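Local structure of transcriptional regulator, TetR family (Legionella pneumophila subsp. pneumophila str. Philadelphia 1, 3ON4) at residues L22-G27 and M106-M111. The protein probably binds DNA through a helix-turn-helix domain and regulates transcription, as other TetR-family proteins do. Numbering follows the deposited sequence.
Sequences LIQKDG and MCLGGM
Gln24 holds Met106 by both its backbone N and its backbone O. The backbone O of Gln24, at the C-terminal end of helix 11-26, accepts from Met106 N at 2.9 Å with an N-H...O angle of 164°, and Gln24 NE2 donates a hydrogen bond to Met106 O, also at 2.9 Å. A chi2 of -173° sets CD anti to CA, and the amide turned at chi3 presents NE2 to Met106 O, which lies near the amide plane; Leu98 O takes a second bond from NE2, so the buried nitrogen has two acceptors. This pair of bonds joins the last turn of the first helix of the N-terminal, predicted DNA-binding domain to the loop residue just before the N-cap of helix 108-115 in the TetR C-terminal domain. That N-cap is Cys107, its SG accepting from Gly110 N at 3.4 Å. The selenomethionine Met111 bends so that its CE packs 3.4 Å from each of the carbonyl oxygens of Ile23, Gln24 and Lys25; their hydrogen bonds come from Gly27 N (weak), Met106 N and Arg171 NH2 respectively. Lys25 NZ has a salt bridge to Glu103. Next to the glutamine, Ile23 CG2 meets Leu108 CD1 at a tight 3.4 Å, with Val61 of helix 54-77 touching both side chains.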
ATOM      1  N   LEU A  22      11.236   5.972  10.780  1.00 14.24           N
ATOM      2  CA  LEU A  22      11.486   6.613   9.487  1.00 14.83           C
ATOM      3  C   LEU A  22      10.898   5.809   8.325  1.00 15.34           C
ATOM      4  O   LEU A  22      10.310   6.397   7.403  1.00 17.29           O
ATOM      5  CB  LEU A  22      12.991   6.855   9.291  1.00 14.80           C
ATOM      6  CG  LEU A  22      13.546   7.930  10.238  1.00 17.89           C
ATOM      7  CD1 LEU A  22      15.067   8.001  10.124  1.00 17.98           C
ATOM      8  CD2 LEU A  22      12.904   9.296   9.977  1.00 22.48           C
ATOM      9  N   ILE A  23      11.039   4.486   8.374  1.00 15.15           N
ATOM     10  CA  ILE A  23      10.533   3.618   7.309  1.00 14.81           C
ATOM     11  C   ILE A  23       9.007   3.693   7.286  1.00 14.47           C
ATOM     12  O   ILE A  23       8.398   3.880   6.205  1.00 14.23           O
ATOM     13  CB  ILE A  23      11.032   2.160   7.438  1.00 15.28           C
ATOM     14  CG1 ILE A  23      12.553   2.109   7.185  1.00 14.67           C
ATOM     15  CG2 ILE A  23      10.261   1.253   6.450  1.00 15.62           C
ATOM     16  CD1 ILE A  23      13.213   0.760   7.632  1.00 13.71           C
ATOM     17  N   GLN A  24       8.393   3.610   8.460  1.00 14.01           N
ATOM     18  CA  GLN A  24       6.945   3.722   8.574  1.00 14.61           C
ATOM     19  C   GLN A  24       6.377   5.065   8.128  1.00 15.48           C
ATOM     20  O   GLN A  24       5.212   5.132   7.756  1.00 15.41           O
ATOM     21  CB  GLN A  24       6.462   3.427   9.988  1.00 15.25           C
ATOM     22  CG  GLN A  24       6.625   1.978  10.406  1.00 15.33           C
ATOM     23  CD  GLN A  24       5.973   1.723  11.727  1.00 15.29           C
ATOM     24  OE1 GLN A  24       6.612   1.827  12.766  1.00 18.37           O
ATOM     25  NE2 GLN A  24       4.671   1.434  11.702  1.00 15.37           N
ATOM     26  N   LYS A  25       7.168   6.138   8.221  1.00 15.72           N
ATOM     27  CA  LYS A  25       6.686   7.466   7.840  1.00 16.90           C
ATOM     28  C   LYS A  25       6.918   7.703   6.342  1.00 17.58           C
ATOM     29  O   LYS A  25       6.014   8.118   5.614  1.00 18.65           O
ATOM     30  CB  LYS A  25       7.394   8.565   8.644  1.00 17.58           C
ATOM     31  CG  LYS A  25       6.987   8.610  10.124  1.00 19.61           C
ATOM     32  CD  LYS A  25       7.810   9.596  10.909  1.00 21.03           C
ATOM     33  CE  LYS A  25       7.375   9.639  12.357  1.00 21.38           C
ATOM     34  NZ  LYS A  25       8.051  10.739  13.106  1.00 25.51           N
ATOM     35  N   ASP A  26       8.133   7.406   5.892  1.00 17.93           N
ATOM     36  CA  ASP A  26       8.616   7.880   4.579  1.00 19.03           C
ATOM     37  C   ASP A  26       8.984   6.797   3.600  1.00 17.52           C
ATOM     38  O   ASP A  26       8.998   7.052   2.380  1.00 18.43           O
ATOM     39  CB  ASP A  26       9.864   8.746   4.756  1.00 19.54           C
ATOM     40  CG  ASP A  26       9.606  10.007   5.549  1.00 25.71           C
ATOM     41  OD1 ASP A  26       8.452  10.496   5.627  1.00 26.11           O
ATOM     42  OD2 ASP A  26      10.595  10.527   6.110  1.00 31.10           O
ATOM     43  N   GLY A  27       9.318   5.613   4.108  1.00 16.67           N
ATOM     44  CA  GLY A  27       9.670   4.477   3.260  1.00 15.97           C
ATOM     45  C   GLY A  27      11.166   4.252   3.217  1.00 14.75           C
ATOM     46  O   GLY A  27      11.935   5.186   3.386  1.00 14.74           O
HETATM   47  N   MSE A 106       2.496   4.489   8.508  1.00 14.74           N
HETATM   48  CA  MSE A 106       1.981   3.353   7.759  1.00 15.05           C
HETATM   49  C   MSE A 106       2.499   2.072   8.410  1.00 14.40           C
HETATM   50  O   MSE A 106       3.505   2.084   9.136  1.00 14.59           O
HETATM   51  CB  MSE A 106       2.471   3.458   6.305  1.00 15.48           C
HETATM   52  CG  MSE A 106       2.053   2.351   5.356  1.00 16.46           C
HETATM   53 SE   MSE A 106       0.129   2.099   5.278  0.64 17.50          SE
HETATM   54  CE  MSE A 106       0.095   0.520   4.167  1.00 16.70           C
ATOM     55  N   CYS A 107       1.828   0.964   8.124  1.00 13.91           N
ATOM     56  CA  CYS A 107       2.309  -0.368   8.491  1.00 14.54           C
ATOM     57  C   CYS A 107       3.714  -0.570   7.952  1.00 13.74           C
ATOM     58  O   CYS A 107       3.957  -0.280   6.779  1.00 13.92           O
ATOM     59  CB  CYS A 107       1.402  -1.425   7.852  1.00 14.62           C
ATOM     60  SG  CYS A 107       1.934  -3.163   8.120  1.00 16.52           S
ATOM     61  N   LEU A 108       4.637  -1.060   8.775  1.00 14.03           N
ATOM     62  CA  LEU A 108       6.001  -1.342   8.286  1.00 14.19           C
ATOM     63  C   LEU A 108       5.995  -2.375   7.155  1.00 14.16           C
ATOM     64  O   LEU A 108       6.719  -2.247   6.144  1.00 14.17           O
ATOM     65  CB  LEU A 108       6.888  -1.866   9.406  1.00 15.25           C
ATOM     66  CG  LEU A 108       8.374  -2.012   9.117  1.00 16.93           C
ATOM     67  CD1 LEU A 108       9.069  -0.618   9.018  1.00 20.43           C
ATOM     68  CD2 LEU A 108       9.022  -2.845  10.196  1.00 21.53           C
ATOM     69  N   GLY A 109       5.163  -3.397   7.312  1.00 14.69           N
ATOM     70  CA  GLY A 109       5.016  -4.409   6.287  1.00 15.06           C
ATOM     71  C   GLY A 109       4.499  -3.830   4.979  1.00 14.23           C
ATOM     72  O   GLY A 109       5.011  -4.145   3.885  1.00 13.17           O
ATOM     73  N   GLY A 110       3.467  -2.990   5.078  1.00 13.32           N
ATOM     74  CA  GLY A 110       2.896  -2.326   3.923  1.00 12.33           C
ATOM     75  C   GLY A 110       3.917  -1.465   3.184  1.00 13.00           C
ATOM     76  O   GLY A 110       3.944  -1.440   1.941  1.00 12.85           O
HETATM   77  N   MSE A 111       4.745  -0.750   3.938  1.00 13.19           N
HETATM   78  CA  MSE A 111       5.782   0.068   3.333  1.00 13.24           C
HETATM   79  C   MSE A 111       6.770  -0.775   2.537  1.00 13.75           C
HETATM   80  O   MSE A 111       7.089  -0.468   1.349  1.00 13.86           O
HETATM   81  CB  MSE A 111       6.495   0.887   4.396  1.00 13.31           C
HETATM   82  CG  MSE A 111       5.661   2.055   4.904  1.00 13.17           C
HETATM   83 SE   MSE A 111       5.152   3.291   3.493  0.62 16.20          SE
HETATM   84  CE  MSE A 111       5.695   4.958   4.397  1.00 15.03           C
TER